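Local coordinates for immunogenic protein MPT63/MPB63 (Mycobacterium tuberculosis, PDB 1LMI) that is a major secreted, immunogenic beta-sandwich protein of the tubercle bacillus whose molecular function is not established, at residues 52-55 with 60-63; 63-68 with 103-108. All coordinates share one frame; numbering follows the deposited sequence.

Contact 1: 52-55 with 60-63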
loop_
_atom_site.group_PDB
_atom_site.type_symbol
_atom_site.label_atom_id
_atom_site.label_comp_id
_atom_site.label_asym_id
_atom_site.label_seq_id
_atom_site.Cartn_x
_atom_site.Cartn_y
_atom_site.Cartn_z
ATOM N N ALA A 52 -0.842 -3.773 -5.408
ATOM C CA ALA A 52 -1.109 -4.249 -4.054
ATOM C C ALA A 52 -2.300 -5.207 -4.059
ATOM O O ALA A 52 -3.253 -4.984 -4.814
ATOM C CB ALA A 52 -1.398 -3.101 -3.120
ATOM N N THR A 53 -2.169 -6.231 -3.244
ATOM C CA THR A 53 -3.198 -7.265 -3.098
ATOM C C THR A 53 -3.455 -7.525 -1.612
ATOM O O THR A 53 -2.504 -7.774 -0.856
ATOM C CB THR A 53 -2.771 -8.586 -3.755
ATOM O OG1 THR A 53 -2.384 -8.344 -5.127
ATOM C CG2 THR A 53 -3.934 -9.581 -3.801
ATOM N N VAL A 54 -4.720 -7.454 -1.191
ATOM C CA VAL A 54 -5.085 -7.767 0.194
ATOM C C VAL A 54 -5.829 -9.100 0.225
ATOM O O VAL A 54 -6.620 -9.416 -0.691
ATOM C CB VAL A 54 -5.880 -6.632 0.835
ATOM C CG1 VAL A 54 -7.185 -6.350 0.102
ATOM C CG2 VAL A 54 -6.110 -7.008 2.299
ATOM N N ASN A 55 -5.543 -9.863 1.237
ATOM C CA ASN A 55 -6.032 -11.230 1.423
ATOM C C ASN A 55 -6.756 -11.314 2.755
ATOM O O ASN A 55 -6.119 -11.080 3.774
ATOM C CB ASN A 55 -4.830 -12.172 1.382
ATOM C CG ASN A 55 -5.220 -13.626 1.439
ATOM O OD1 ASN A 55 -6.406 -13.962 1.494
ATOM N ND2 ASN A 55 -4.198 -14.486 1.418
ATOM N N SER A 60 -13.880 -10.611 7.655
ATOM C CA SER A 60 -14.103 -9.693 6.564
ATOM C C SER A 60 -13.132 -8.517 6.731
ATOM O O SER A 60 -13.010 -8.042 7.851
ATOM C CB SER A 60 -15.539 -9.161 6.546
ATOM O OG SER A 60 -15.862 -8.570 7.798
ATOM N N VAL A 61 -12.478 -8.123 5.649
ATOM C CA VAL A 61 -11.475 -7.060 5.678
ATOM C C VAL A 61 -11.861 -5.937 4.736
ATOM O O VAL A 61 -12.234 -6.163 3.584
ATOM C CB VAL A 61 -10.115 -7.669 5.263
ATOM C CG1 VAL A 61 -9.032 -6.617 5.152
ATOM C CG2 VAL A 61 -9.747 -8.778 6.248
ATOM N N THR A 62 -11.764 -4.703 5.218
ATOM C CA THR A 62 -11.885 -3.486 4.461
ATOM C C THR A 62 -10.493 -2.878 4.358
ATOM O O THR A 62 -9.905 -2.431 5.348
ATOM C CB THR A 62 -12.868 -2.502 5.109
ATOM O OG1 THR A 62 -14.094 -3.207 5.376
ATOM C CG2 THR A 62 -13.200 -1.358 4.168
ATOM N N PRO A 63 -9.866 -2.891 3.190
ATOM C CA PRO A 63 -8.435 -2.559 3.129
ATOM C C PRO A 63 -8.210 -1.071 3.424
ATOM O O PRO A 63 -8.949 -0.210 2.951
ATOM C CB PRO A 63 -8.038 -2.935 1.711
ATOM C CG PRO A 63 -9.302 -2.908 0.923
ATOM C CD PRO A 63 -10.414 -3.269 1.868
#
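V54 meets the chain that follows its own strand with both of its methyl groups, one for each of two partners. CG1 reaches the ring of P63, 3.9 Å from CB and 4.1 Å from CG, and the two side chains run at about a right angle to each other. CG2 goes to V61, whose CG1 lies 4.1 Å away; here the two valines slide past one another in opposite directions. The torsion of V54 explains the division of labour: with chi1 at 61°, CG1 is wedged between the backbone N and the carbonyl carbon, while CG2 stands anti to the backbone N. No hydrogen bond crosses between the segments, so apolar packing alone joins them directly.

What positions the three residues lies one shell further out. V54 is fixed by backbone bonding to S101 of the neighbouring strand 100-109, and V61 by backbone bonding to I95. W26, on the strand at the other side of 46-56, touches both V54 and P63, whereas L24 of that strand touches V61. T62, between the two inward-facing residues, is turned outward, its hydroxyl bonded to that of T94. The whole illustrates how, in a beta-sandwich, the connection leaving strand 46-56, which lies between 22-33 and the edge strand 100-109, folds back over the inner face of its sheet beside V54 and W26 before crossing to strand 68-71 of the other sheet.

Contact 2: 63-68 with 103-108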
loop_
_atom_site.group_PDB
_atom_site.type_symbol
_atom_site.label_atom_id
_atom_site.label_comp_id
_atom_site.label_asym_id
_atom_site.label_seq_id
_atom_site.Cartn_x
_atom_site.Cartn_y
_atom_site.Cartn_z
ATOM N N PRO A 63 -9.866 -2.891 3.190
ATOM C CA PRO A 63 -8.435 -2.559 3.129
ATOM C C PRO A 63 -8.210 -1.071 3.424
ATOM O O PRO A 63 -8.949 -0.210 2.951
ATOM C CB PRO A 63 -8.038 -2.935 1.711
ATOM C CG PRO A 63 -9.302 -2.908 0.923
ATOM C CD PRO A 63 -10.414 -3.269 1.868
ATOM N N ALA A 64 -7.183 -0.818 4.224
ATOM C CA ALA A 64 -6.949 0.559 4.678
ATOM C C ALA A 64 -5.969 1.211 3.722
ATOM O O ALA A 64 -4.807 1.460 4.057
ATOM C CB ALA A 64 -6.395 0.511 6.085
ATOM N N VAL A 65 -6.462 1.428 2.500
ATOM C CA VAL A 65 -5.553 1.835 1.426
ATOM C C VAL A 65 -4.873 3.159 1.693
ATOM O O VAL A 65 -3.731 3.369 1.266
ATOM C CB VAL A 65 -6.341 1.911 0.093
ATOM C CG1 VAL A 65 -5.449 2.337 -1.055
ATOM C CG2 VAL A 65 -7.028 0.580 -0.203
ATOM N N SER A 66 -5.513 4.086 2.415
ATOM C CA SER A 66 -4.925 5.352 2.763
ATOM C C SER A 66 -3.700 5.214 3.665
ATOM O O SER A 66 -2.965 6.193 3.843
ATOM C CB SER A 66 -5.954 6.265 3.441
ATOM O OG SER A 66 -6.513 5.634 4.586
ATOM N N GLN A 67 -3.394 4.046 4.218
ATOM C CA GLN A 67 -2.234 3.796 5.064
ATOM C C GLN A 67 -0.953 3.612 4.261
ATOM O O GLN A 67 0.116 3.586 4.874
ATOM C CB GLN A 67 -2.447 2.556 5.967
ATOM C CG GLN A 67 -3.547 2.732 7.004
ATOM C CD GLN A 67 -3.574 1.571 7.982
ATOM O OE1 GLN A 67 -2.932 0.548 7.780
ATOM N NE2 GLN A 67 -4.319 1.772 9.070
ATOM N N PHE A 68 -1.054 3.503 2.928
ATOM C CA PHE A 68 0.143 3.247 2.125
ATOM C C PHE A 68 0.981 4.496 1.878
ATOM O O PHE A 68 0.524 5.661 1.834
ATOM C CB PHE A 68 -0.213 2.674 0.756
ATOM C CG PHE A 68 -0.494 1.186 0.705
ATOM C CD1 PHE A 68 0.493 0.298 1.056
ATOM C CD2 PHE A 68 -1.715 0.720 0.284
ATOM C CE1 PHE A 68 0.243 -1.063 0.998
ATOM C CE2 PHE A 68 -1.979 -0.635 0.230
ATOM C CZ PHE A 68 -0.994 -1.522 0.593
ATOM N N GLY A 103 -5.056 -4.400 -7.105
ATOM C CA GLY A 103 -5.129 -3.258 -8.033
ATOM C C GLY A 103 -3.934 -2.360 -7.800
ATOM O O GLY A 103 -3.017 -2.643 -7.029
ATOM N N LYS A 104 -3.947 -1.219 -8.495
ATOM C CA LYS A 104 -2.866 -0.264 -8.305
ATOM C C LYS A 104 -3.092 0.749 -7.194
ATOM O O LYS A 104 -4.209 1.092 -6.823
ATOM C CB LYS A 104 -2.693 0.540 -9.615
ATOM C CG LYS A 104 -2.487 -0.360 -10.826
ATOM C CD LYS A 104 -1.173 -1.098 -10.740
ATOM C CE LYS A 104 -0.478 -1.320 -12.067
ATOM N NZ LYS A 104 -1.346 -1.799 -13.166
ATOM N N ILE A 105 -1.961 1.251 -6.698
ATOM C CA ILE A 105 -1.949 2.404 -5.788
ATOM C C ILE A 105 -0.937 3.370 -6.390
ATOM O O ILE A 105 0.013 2.929 -7.051
ATOM C CB ILE A 105 -1.571 2.009 -4.352
ATOM C CG1 ILE A 105 -0.292 1.165 -4.269
ATOM C CG2 ILE A 105 -2.721 1.283 -3.630
ATOM C CD1 ILE A 105 0.190 0.906 -2.855
ATOM N N TYR A 106 -1.131 4.662 -6.220
ATOM C CA TYR A 106 -0.265 5.671 -6.820
ATOM C C TYR A 106 0.372 6.614 -5.811
ATOM O O TYR A 106 -0.137 6.766 -4.706
ATOM C CB TYR A 106 -1.117 6.471 -7.822
ATOM C CG TYR A 106 -1.611 5.594 -8.963
ATOM C CD1 TYR A 106 -0.747 5.288 -9.995
ATOM C CD2 TYR A 106 -2.899 5.076 -8.996
ATOM C CE1 TYR A 106 -1.151 4.496 -11.056
ATOM C CE2 TYR A 106 -3.315 4.275 -10.052
ATOM C CZ TYR A 106 -2.433 3.995 -11.073
ATOM O OH TYR A 106 -2.857 3.182 -12.111
ATOM N N PHE A 107 1.468 7.256 -6.217
ATOM C CA PHE A 107 2.223 8.192 -5.379
ATOM C C PHE A 107 2.690 9.386 -6.228
ATOM O O PHE A 107 2.936 9.198 -7.429
ATOM C CB PHE A 107 3.442 7.516 -4.748
ATOM C CG PHE A 107 3.151 6.191 -4.070
ATOM C CD1 PHE A 107 2.729 6.126 -2.762
ATOM C CD2 PHE A 107 3.315 5.018 -4.793
ATOM C CE1 PHE A 107 2.459 4.910 -2.189
ATOM C CE2 PHE A 107 3.032 3.780 -4.206
ATOM C CZ PHE A 107 2.600 3.721 -2.899
ATOM N N ASP A 108 2.840 10.567 -5.665
ATOM C CA ASP A 108 3.388 11.707 -6.418
ATOM C C ASP A 108 4.821 11.920 -5.979
ATOM O O ASP A 108 5.098 12.444 -4.901
ATOM C CB ASP A 108 2.534 12.948 -6.130
ATOM C CG ASP A 108 2.921 14.165 -6.937
ATOM O OD1 ASP A 108 3.837 14.023 -7.783
ATOM O OD2 ASP A 108 2.299 15.234 -6.704
#
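The connection that crosses between the two sheets of this beta-sandwich packs V65, at the start of a short 3-10 turn (65-67), and F68, just after it, against I105 of strand 100-109. I105 has the largest share of the contact, with F68 as its main partner. With chi1 at 50°, CG1 of I105 lies between the backbone N and the carbonyl carbon and carries CD1 out over one face of the F68 ring, a CH-pi contact 3.8 Å from the centroid and 18° off the ring normal. The methyl is offset toward the rim, closest to CG of F68 at 3.6 Å. The other branch, CG2, is anti to the carbonyl carbon and lies 3.9 Å from CG1 of V65.

The turn is held from within by the bond from F68 N to V65 O, 3.2 Å, and by that from Q67 N to A64 O. A64 forms the centre of an inverse gamma turn just before it. Around F68, V117 and M119 come from the neighbouring strand 116-120 of its own sheet, while W26, from the opposite sheet, packs edge-to-face. F107 joins more lightly, its ring presenting an edge to the backbone of F68, with CE1 4.3 Å from the carbonyl carbon C of F68.

Both contacts are buried and apolar, and neither has a hydrogen bond across its segments, yet their places in the sandwich differ. Contact 2 lies near the centre of the chain, its own centre about 4 Å from it, and brings in aromatic rings; contact 1, centred about 10 Å out, relies on aliphatic groups and a proline. The same connection supplies one side of each, passing from 60-63 into 63-68 through P63, while the other sides are adjacent antiparallel strands of one sheet. Those strands are joined where A52 N lies 2.9 Å from G103 O, a probable hydrogen bond. Packing also links the two, with A52 CB 4.1 Å from F68 CZ.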